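Local structure of polyketide synthase type I (Bacillus amyloliquefaciens, 5KKU) at residues A[198-203]-A[235-240]; A[124-129]-A[172-177]; A[48-53]-A[112-117]. The protein probably removes water from beta-hydroxyacyl chains carried on acyl carrier protein, as an N-terminal dehydratase domain of the modular assembly line for the antibiotic difficidin. One frame throughout, in Å; residues are numbered along the deposited sequence.

Contact 1 (A[198-203]-A[235-240])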
loop_
_atom_site.group_PDB
_atom_site.type_symbol
_atom_site.label_atom_id
_atom_site.label_comp_id
_atom_site.label_asym_id
_atom_site.label_seq_id
_atom_site.Cartn_x
_atom_site.Cartn_y
_atom_site.Cartn_z
ATOM N N ASP A 198 2.460 -2.797 -0.751
ATOM C CA ASP A 198 3.288 -2.485 0.395
ATOM C C ASP A 198 4.726 -2.172 0.029
ATOM O O ASP A 198 5.211 -1.163 0.358
ATOM C CB ASP A 198 3.213 -3.624 1.379
ATOM C CG ASP A 198 3.934 -3.363 2.652
ATOM O OD1 ASP A 198 3.556 -2.504 3.422
ATOM O OD2 ASP A 198 4.888 -4.031 2.905
ATOM N N ALA A 199 5.385 -3.073 -0.667
ATOM C CA ALA A 199 6.749 -2.860 -1.098
ATOM C C ALA A 199 6.922 -1.640 -1.973
ATOM O O ALA A 199 7.945 -1.027 -1.922
ATOM C CB ALA A 199 7.313 -4.065 -1.794
ATOM N N SER A 200 5.926 -1.322 -2.756
ATOM C CA SER A 200 5.974 -0.168 -3.609
ATOM C C SER A 200 5.938 1.156 -2.881
ATOM O O SER A 200 6.422 2.104 -3.373
ATOM C CB SER A 200 4.888 -0.220 -4.649
ATOM O OG SER A 200 5.070 -1.292 -5.475
ATOM N N THR A 201 5.340 1.174 -1.702
ATOM C CA THR A 201 5.369 2.350 -0.868
ATOM C C THR A 201 6.742 2.693 -0.363
ATOM O O THR A 201 6.918 3.710 0.204
ATOM C CB THR A 201 4.435 2.328 0.337
ATOM O OG1 THR A 201 4.951 1.495 1.352
ATOM C CG2 THR A 201 3.119 1.927 -0.024
ATOM N N LEU A 202 7.699 1.835 -0.629
ATOM C CA LEU A 202 9.061 2.032 -0.275
ATOM C C LEU A 202 9.822 2.748 -1.346
ATOM O O LEU A 202 10.975 2.915 -1.229
ATOM C CB LEU A 202 9.711 0.699 0.006
ATOM C CG LEU A 202 9.245 -0.018 1.255
ATOM C CD1 LEU A 202 9.880 -1.361 1.423
ATOM C CD2 LEU A 202 9.548 0.808 2.470
ATOM N N ALA A 203 9.147 3.168 -2.393
ATOM C CA ALA A 203 9.773 3.966 -3.448
ATOM C C ALA A 203 10.500 5.222 -2.977
ATOM O O ALA A 203 10.022 5.957 -2.168
ATOM C CB ALA A 203 8.772 4.322 -4.511
ATOM N N LYS A 235 4.112 -11.480 -12.581
ATOM C CA LYS A 235 4.949 -12.065 -11.582
ATOM C C LYS A 235 5.999 -11.119 -11.045
ATOM O O LYS A 235 6.279 -11.112 -9.899
ATOM C CB LYS A 235 5.599 -13.300 -12.132
ATOM C CG LYS A 235 4.704 -14.506 -12.146
ATOM C CD LYS A 235 5.398 -15.716 -12.703
ATOM C CE LYS A 235 4.412 -16.852 -12.873
ATOM N NZ LYS A 235 4.893 -17.975 -13.721
ATOM N N THR A 236 6.609 -10.332 -11.898
ATOM C CA THR A 236 7.554 -9.351 -11.440
ATOM C C THR A 236 7.120 -7.980 -11.895
ATOM O O THR A 236 6.769 -7.807 -13.003
ATOM C CB THR A 236 8.965 -9.588 -12.013
ATOM O OG1 THR A 236 9.433 -10.887 -11.701
ATOM C CG2 THR A 236 9.942 -8.567 -11.523
ATOM N N ILE A 237 7.167 -7.008 -11.009
ATOM C CA ILE A 237 6.917 -5.631 -11.360
ATOM C C ILE A 237 8.098 -4.706 -11.196
ATOM O O ILE A 237 9.078 -5.025 -10.563
ATOM C CB ILE A 237 5.749 -5.026 -10.613
ATOM C CG1 ILE A 237 6.057 -4.954 -9.133
ATOM C CG2 ILE A 237 4.474 -5.782 -10.881
ATOM C CD1 ILE A 237 5.137 -4.103 -8.335
ATOM N N TYR A 238 7.991 -3.530 -11.756
ATOM C CA TYR A 238 9.051 -2.559 -11.716
ATOM C C TYR A 238 8.531 -1.229 -11.303
ATOM O O TYR A 238 7.955 -0.554 -12.084
ATOM C CB TYR A 238 9.743 -2.483 -13.067
ATOM C CG TYR A 238 10.304 -3.792 -13.516
ATOM C CD1 TYR A 238 9.520 -4.742 -14.089
ATOM C CD2 TYR A 238 11.601 -4.061 -13.351
ATOM C CE1 TYR A 238 10.031 -5.927 -14.455
ATOM C CE2 TYR A 238 12.120 -5.243 -13.715
ATOM C CZ TYR A 238 11.343 -6.156 -14.288
ATOM O OH TYR A 238 11.893 -7.296 -14.629
ATOM N N THR A 239 8.746 -0.898 -10.058
ATOM C CA THR A 239 8.316 0.320 -9.484
ATOM C C THR A 239 9.289 1.468 -9.740
ATOM O O THR A 239 10.346 1.517 -9.206
ATOM C CB THR A 239 8.008 0.126 -7.981
ATOM O OG1 THR A 239 6.953 -0.823 -7.830
ATOM C CG2 THR A 239 7.604 1.416 -7.367
ATOM N N TYR A 240 8.909 2.403 -10.569
ATOM C CA TYR A 240 9.724 3.496 -10.890
ATOM C C TYR A 240 9.358 4.730 -10.080
ATOM O O TYR A 240 8.208 5.008 -9.879
ATOM C CB TYR A 240 9.576 3.780 -12.357
ATOM C CG TYR A 240 10.183 5.056 -12.797
ATOM C CD1 TYR A 240 11.484 5.110 -13.178
ATOM C CD2 TYR A 240 9.458 6.190 -12.857
ATOM C CE1 TYR A 240 12.057 6.258 -13.562
ATOM C CE2 TYR A 240 10.027 7.359 -13.251
ATOM C CZ TYR A 240 11.332 7.376 -13.613
ATOM O OH TYR A 240 11.921 8.487 -13.984
#
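In the C-terminal hotdog fold of the dehydratase, the end of helix 194-200 settles on strand 236-248, with Ser200 resting over Thr239. Their CA atoms are 6.3 Å apart. The bond that joins them runs between hydroxyls: Thr239 OG1 donates to Ser200 OG over 3.1 Å, and Ser200 OG is in turn hydrogen-bonded to the carbonyl oxygen of Phe196, one helical turn back. That second bond depends on the serine torsion, for OG stands anti to the carbonyl carbon and beside its own backbone N (chi1 -63°), which aims it back along the helix. Thr239 OG1 takes the same position on the strand, and its methyl CG2 is left to meet Ala203 CB at 4.2 Å. On the other flank Ile237 brings its CD1 methyl to 4.0 Å from Ser200 OG. Ser200 also touches Phe263 and Ile265 of the next strand, so the small polar pair is set among apolar groups.

Beyond Ser200 the chain leaves the helix through a type I turn, Ser200 to Ala203, which presents the Ala203 methyl to the strand. Thr201 OG1 gives a further bond of 2.8 Å to Asp198 O, lying in the carbonyl plane. Asp198 itself, the predicted proton donor for dehydration, takes no part in the contact with the strand; its OD2 is hydrogen-bonded to His155. The chemistry is that of a short relay, threonine to serine to helix carbonyl, in which each buried hydroxyl has a partner and the helix carrying the probable catalytic acid is tied to the sheet by a directional bond as well as by methyl groups.

Contact 2 (A[124-129]-A[172-177])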
loop_
_atom_site.group_PDB
_atom_site.type_symbol
_atom_site.label_atom_id
_atom_site.label_comp_id
_atom_site.label_asym_id
_atom_site.label_seq_id
_atom_site.Cartn_x
_atom_site.Cartn_y
_atom_site.Cartn_z
ATOM N N LYS A 124 4.716 8.016 -19.246
ATOM C CA LYS A 124 5.334 7.403 -20.417
ATOM C C LYS A 124 6.093 6.136 -20.040
ATOM O O LYS A 124 6.670 6.045 -18.956
ATOM C CB LYS A 124 6.273 8.394 -21.107
ATOM C CG LYS A 124 5.632 9.733 -21.435
ATOM C CD LYS A 124 6.477 10.889 -20.924
ATOM C CE LYS A 124 5.953 11.410 -19.596
ATOM N NZ LYS A 124 6.246 12.859 -19.415
ATOM N N GLU A 125 6.088 5.158 -20.941
ATOM C CA GLU A 125 6.775 3.895 -20.705
ATOM C C GLU A 125 8.239 4.124 -20.343
ATOM O O GLU A 125 8.711 5.260 -20.314
ATOM C CB GLU A 125 6.674 2.991 -21.936
ATOM C CG GLU A 125 7.402 3.525 -23.160
ATOM C CD GLU A 125 7.173 2.672 -24.392
ATOM O OE1 GLU A 125 6.008 2.551 -24.824
ATOM O OE2 GLU A 125 8.158 2.123 -24.926
ATOM N N LEU A 126 8.953 3.037 -20.069
ATOM C CA LEU A 126 10.331 3.116 -19.717
ATOM C C LEU A 126 11.037 1.857 -20.139
ATOM O O LEU A 126 10.503 0.780 -20.033
ATOM C CB LEU A 126 10.348 3.273 -18.187
ATOM C CG LEU A 126 11.638 3.123 -17.398
ATOM C CD1 LEU A 126 12.477 4.375 -17.452
ATOM C CD2 LEU A 126 11.367 2.695 -15.972
ATOM N N ASN A 127 12.256 2.023 -20.609
ATOM C CA ASN A 127 13.065 0.903 -20.982
ATOM C C ASN A 127 13.686 0.276 -19.760
ATOM O O ASN A 127 14.695 0.728 -19.302
ATOM C CB ASN A 127 14.150 1.287 -21.989
ATOM C CG ASN A 127 14.747 0.095 -22.700
ATOM O OD1 ASN A 127 15.087 -0.898 -22.119
ATOM N ND2 ASN A 127 14.857 0.211 -23.969
ATOM N N ILE A 128 13.071 -0.787 -19.282
ATOM C CA ILE A 128 13.488 -1.461 -18.078
ATOM C C ILE A 128 14.921 -1.976 -18.181
ATOM O O ILE A 128 15.686 -1.697 -17.311
ATOM C CB ILE A 128 12.490 -2.524 -17.598
ATOM C CG1 ILE A 128 11.321 -1.895 -16.869
ATOM C CG2 ILE A 128 13.086 -3.431 -16.554
ATOM C CD1 ILE A 128 10.440 -1.105 -17.732
ATOM N N GLU A 129 15.224 -2.709 -19.223
ATOM C CA GLU A 129 16.537 -3.223 -19.456
ATOM C C GLU A 129 17.615 -2.156 -19.493
ATOM O O GLU A 129 18.631 -2.323 -18.906
ATOM C CB GLU A 129 16.562 -3.887 -20.784
ATOM C CG GLU A 129 16.228 -5.324 -20.916
ATOM C CD GLU A 129 16.838 -5.820 -22.207
ATOM O OE1 GLU A 129 16.125 -6.016 -23.174
ATOM O OE2 GLU A 129 18.061 -5.931 -22.277
ATOM N N GLU A 172 16.792 8.973 -10.233
ATOM C CA GLU A 172 15.716 8.034 -10.466
ATOM C C GLU A 172 15.931 6.703 -9.787
ATOM O O GLU A 172 17.000 6.326 -9.521
ATOM C CB GLU A 172 15.522 7.773 -11.949
ATOM C CG GLU A 172 15.160 8.987 -12.785
ATOM C CD GLU A 172 15.325 8.755 -14.270
ATOM O OE1 GLU A 172 14.555 8.059 -14.891
ATOM O OE2 GLU A 172 16.262 9.282 -14.829
ATOM N N GLU A 173 14.849 6.018 -9.515
ATOM C CA GLU A 173 14.891 4.730 -8.897
ATOM C C GLU A 173 13.964 3.707 -9.545
ATOM O O GLU A 173 12.915 4.024 -10.023
ATOM C CB GLU A 173 14.555 4.887 -7.428
ATOM C CG GLU A 173 14.499 3.633 -6.622
ATOM C CD GLU A 173 14.042 3.864 -5.212
ATOM O OE1 GLU A 173 13.006 3.347 -4.830
ATOM O OE2 GLU A 173 14.710 4.562 -4.487
ATOM N N LEU A 174 14.407 2.454 -9.539
ATOM C CA LEU A 174 13.644 1.352 -10.108
ATOM C C LEU A 174 13.744 0.143 -9.187
ATOM O O LEU A 174 14.842 -0.319 -8.876
ATOM C CB LEU A 174 14.164 1.000 -11.503
ATOM C CG LEU A 174 13.267 0.102 -12.355
ATOM C CD1 LEU A 174 11.804 0.485 -12.182
ATOM C CD2 LEU A 174 13.673 0.170 -13.819
ATOM N N MET A 175 12.598 -0.365 -8.748
ATOM C CA MET A 175 12.575 -1.512 -7.848
ATOM C C MET A 175 12.009 -2.777 -8.489
ATOM O O MET A 175 10.812 -2.863 -8.768
ATOM C CB MET A 175 11.789 -1.177 -6.578
ATOM C CG MET A 175 12.522 -0.250 -5.621
ATOM S SD MET A 175 11.613 0.029 -4.089
ATOM C CE MET A 175 10.066 0.669 -4.726
ATOM N N GLU A 176 12.879 -3.756 -8.713
ATOM C CA GLU A 176 12.485 -5.005 -9.288
ATOM C C GLU A 176 11.941 -5.851 -8.182
ATOM O O GLU A 176 12.635 -6.204 -7.290
ATOM C CB GLU A 176 13.659 -5.670 -9.983
ATOM C CG GLU A 176 13.254 -6.861 -10.811
ATOM C CD GLU A 176 14.416 -7.528 -11.464
ATOM O OE1 GLU A 176 15.408 -7.725 -10.802
ATOM O OE2 GLU A 176 14.343 -7.863 -12.633
ATOM N N LEU A 177 10.665 -6.136 -8.227
ATOM C CA LEU A 177 10.022 -6.854 -7.174
ATOM C C LEU A 177 9.371 -8.137 -7.627
ATOM O O LEU A 177 8.693 -8.166 -8.611
ATOM C CB LEU A 177 8.998 -5.939 -6.533
ATOM C CG LEU A 177 9.566 -4.667 -5.942
ATOM C CD1 LEU A 177 8.552 -3.580 -5.823
ATOM C CD2 LEU A 177 10.106 -5.000 -4.598
#
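Ile128 and Leu174 mark the closest approach of the two backbones, yet their CA atoms remain 8.5 Å apart, a separation that leaves the junction entirely to side chains. Leu174 from the strand and Leu126 from the incoming loop reach toward each other, tip to tip, with the CD2 methyl of Leu126 4.0 Å from the CD2 methyl of Leu174. Both leucines extend CG opposite the backbone N (chi1 168° in Leu126 and -166° in Leu174), the torsion that brings each isobutyl end to the other. The same Leu174 CD2 methyl is approached more loosely by Ile128 CG1, at 4.4 Å, and so serves both residues of the loop-helix junction.

Segment 124-129 belongs to the linker that follows the N-terminal hotdog and leads into the C-terminal one, and it turns into helix 128-133 here. Asn127 is the N-cap: its OD1 accepts a hydrogen bond from the backbone N of Ala130, while Leu126 and Ile128, on either side of it in sequence, supply the apolar contacts. Tyr238 and Tyr240 of the neighbouring strand extend the patch, Tyr238 touching both Ile128 and Leu174 and Tyr240 touching Leu126. Phe131, one turn into the helix, also packs on Leu174, and Lys124 O is hydrogen-bonded to Tyr266 OH at the start of the segment.

Contact 3 (A[48-53]-A[112-117])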
loop_
_atom_site.group_PDB
_atom_site.type_symbol
_atom_site.label_atom_id
_atom_site.label_comp_id
_atom_site.label_asym_id
_atom_site.label_seq_id
_atom_site.Cartn_x
_atom_site.Cartn_y
_atom_site.Cartn_z
ATOM N N GLY A 48 -17.875 -5.359 -8.025
ATOM C CA GLY A 48 -19.148 -5.944 -7.733
ATOM C C GLY A 48 -20.285 -4.979 -7.591
ATOM O O GLY A 48 -21.404 -5.358 -7.748
ATOM N N TYR A 49 -19.991 -3.733 -7.293
ATOM C CA TYR A 49 -21.004 -2.804 -6.874
ATOM C C TYR A 49 -21.296 -1.852 -7.982
ATOM O O TYR A 49 -22.391 -1.364 -8.073
ATOM C CB TYR A 49 -20.544 -2.052 -5.640
ATOM C CG TYR A 49 -21.264 -0.778 -5.345
ATOM C CD1 TYR A 49 -22.529 -0.788 -4.871
ATOM C CD2 TYR A 49 -20.670 0.431 -5.547
ATOM C CE1 TYR A 49 -23.189 0.378 -4.598
ATOM C CE2 TYR A 49 -21.330 1.589 -5.285
ATOM C CZ TYR A 49 -22.592 1.546 -4.799
ATOM O OH TYR A 49 -23.263 2.687 -4.536
ATOM N N LEU A 50 -20.329 -1.660 -8.862
ATOM C CA LEU A 50 -20.474 -0.744 -9.972
ATOM C C LEU A 50 -20.836 -1.457 -11.226
ATOM O O LEU A 50 -21.693 -1.023 -11.955
ATOM C CB LEU A 50 -19.170 -0.043 -10.238
ATOM C CG LEU A 50 -18.698 0.981 -9.255
ATOM C CD1 LEU A 50 -17.648 1.799 -9.960
ATOM C CD2 LEU A 50 -19.850 1.845 -8.798
ATOM N N GLY A 51 -20.157 -2.560 -11.460
ATOM C CA GLY A 51 -20.196 -3.295 -12.683
ATOM C C GLY A 51 -18.740 -3.525 -12.670
ATOM O O GLY A 51 -18.129 -3.095 -11.732
ATOM N N GLU A 52 -18.167 -4.169 -13.668
ATOM C CA GLU A 52 -16.730 -4.228 -13.738
ATOM C C GLU A 52 -16.660 -3.058 -14.695
ATOM O O GLU A 52 -17.065 -3.134 -15.817
ATOM C CB GLU A 52 -16.206 -5.630 -14.068
ATOM C CG GLU A 52 -14.922 -5.975 -13.311
ATOM C CD GLU A 52 -14.737 -7.456 -13.087
ATOM O OE1 GLU A 52 -15.362 -8.222 -13.828
ATOM O OE2 GLU A 52 -13.971 -7.857 -12.181
ATOM N N ARG A 53 -16.124 -1.954 -14.229
ATOM C CA ARG A 53 -15.975 -0.781 -15.059
ATOM C C ARG A 53 -14.659 -0.392 -14.450
ATOM O O ARG A 53 -14.547 -0.466 -13.253
ATOM C CB ARG A 53 -16.978 0.327 -14.955
ATOM C CG ARG A 53 -18.236 -0.026 -15.667
ATOM C CD ARG A 53 -19.290 1.046 -15.645
ATOM N NE ARG A 53 -20.244 0.668 -14.629
ATOM C CZ ARG A 53 -21.134 1.476 -14.085
ATOM N NH1 ARG A 53 -21.240 2.723 -14.478
ATOM N NH2 ARG A 53 -21.901 1.016 -13.135
ATOM N N CYS A 112 -11.695 7.497 0.846
ATOM C CA CYS A 112 -11.245 7.998 -0.433
ATOM C C CYS A 112 -12.419 8.365 -1.328
ATOM O O CYS A 112 -13.529 8.159 -0.966
ATOM C CB CYS A 112 -10.352 6.991 -1.134
ATOM S SG CYS A 112 -11.132 5.476 -1.643
ATOM N N GLN A 113 -12.166 8.821 -2.532
ATOM C CA GLN A 113 -13.193 9.089 -3.502
ATOM C C GLN A 113 -12.990 8.238 -4.717
ATOM O O GLN A 113 -11.967 8.252 -5.318
ATOM C CB GLN A 113 -13.179 10.528 -3.902
ATOM C CG GLN A 113 -13.392 11.466 -2.784
ATOM C CD GLN A 113 -14.855 11.629 -2.441
ATOM O OE1 GLN A 113 -15.750 11.439 -3.259
ATOM N NE2 GLN A 113 -15.093 11.969 -1.219
ATOM N N LEU A 114 -13.974 7.459 -5.058
ATOM C CA LEU A 114 -13.852 6.548 -6.170
ATOM C C LEU A 114 -14.454 7.073 -7.471
ATOM O O LEU A 114 -15.594 7.336 -7.548
ATOM C CB LEU A 114 -14.453 5.226 -5.791
ATOM C CG LEU A 114 -14.252 4.029 -6.677
ATOM C CD1 LEU A 114 -14.402 2.847 -5.777
ATOM C CD2 LEU A 114 -15.211 3.919 -7.846
ATOM N N TYR A 115 -13.660 7.223 -8.507
ATOM C CA TYR A 115 -14.132 7.686 -9.795
ATOM C C TYR A 115 -14.067 6.625 -10.855
ATOM O O TYR A 115 -13.321 5.713 -10.769
ATOM C CB TYR A 115 -13.284 8.818 -10.288
ATOM C CG TYR A 115 -13.397 10.056 -9.511
ATOM C CD1 TYR A 115 -12.862 10.143 -8.264
ATOM C CD2 TYR A 115 -14.036 11.141 -10.018
ATOM C CE1 TYR A 115 -12.967 11.277 -7.543
ATOM C CE2 TYR A 115 -14.150 12.294 -9.303
ATOM C CZ TYR A 115 -13.610 12.348 -8.064
ATOM O OH TYR A 115 -13.715 13.469 -7.334
ATOM N N LEU A 116 -14.832 6.807 -11.891
ATOM C CA LEU A 116 -14.730 5.892 -12.968
ATOM C C LEU A 116 -13.485 6.291 -13.756
ATOM O O LEU A 116 -13.212 7.426 -13.931
ATOM C CB LEU A 116 -15.980 5.935 -13.807
ATOM C CG LEU A 116 -17.207 5.388 -13.090
ATOM C CD1 LEU A 116 -18.450 6.117 -13.516
ATOM C CD2 LEU A 116 -17.415 3.919 -13.317
ATOM N N GLN A 117 -12.725 5.320 -14.196
ATOM C CA GLN A 117 -11.530 5.592 -14.976
ATOM C C GLN A 117 -11.942 5.558 -16.429
ATOM O O GLN A 117 -12.662 4.699 -16.864
ATOM C CB GLN A 117 -10.472 4.591 -14.625
ATOM C CG GLN A 117 -9.252 4.614 -15.474
ATOM C CD GLN A 117 -8.666 3.231 -15.617
ATOM O OE1 GLN A 117 -8.667 2.409 -14.677
ATOM N NE2 GLN A 117 -8.206 2.943 -16.822
#
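Next to the touching pair Arg53 and Leu116, where strand 107-116 ends, the backbone of Gln117 is hydrogen-bonded to Pro54 O. From there the touching is apolar. The CD2 methyl of Leu116 lies 4.0 Å from Arg53 CB and 4.1 Å from Arg53 CD, the two side chains crossing at a slant. Arg53 is bent at chi3 (-101°), which turns its guanidinium back past that methyl, toward the carbonyl of Leu50; the model's bond to this oxygen is implausibly short, and its exact geometry is doubtful.

Leu50 follows helix 37-49, the helix of the N-terminal hotdog, and Gly51 after it takes a positive phi as the chain turns away. The CD1 methyl of Leu50 is shared by two strand residues: Leu114 CD2 lies 3.9 Å from Leu50 CD1, the two side chains running by one another in opposite senses, and Leu116 CD2 lies 4.0 Å from it. Ile55 and Trp87, from the strands flanking 107-116, also touch Leu50. Dispersion therefore carries the contact, from the buried Leu50-Leu114 pair out to the exposed arginine, whose methylenes shield Leu116.

Along the chain contact 3 closes first, then contact 2, then contact 1. Strand 107-116 is followed by helix 128-133, yet the centres of contacts 2 and 3 lie about 29 Å apart, because the linker crosses from one hotdog to the other. Contacts 1 and 2, about 10 Å apart between centres, use neighbouring antiparallel strands, 236-248 and 172-178 respectively, tied by Thr239 O to Met175 N and by Tyr240 OH to Glu172 OE1. One strand pair thus receives the helix of the probable catalytic acid and, on its opposite face, the linker; contact 3, about 24 Å from contact 1 between centres, joins the end of helix 37-49 to strand 107-116 in the N-terminal hotdog.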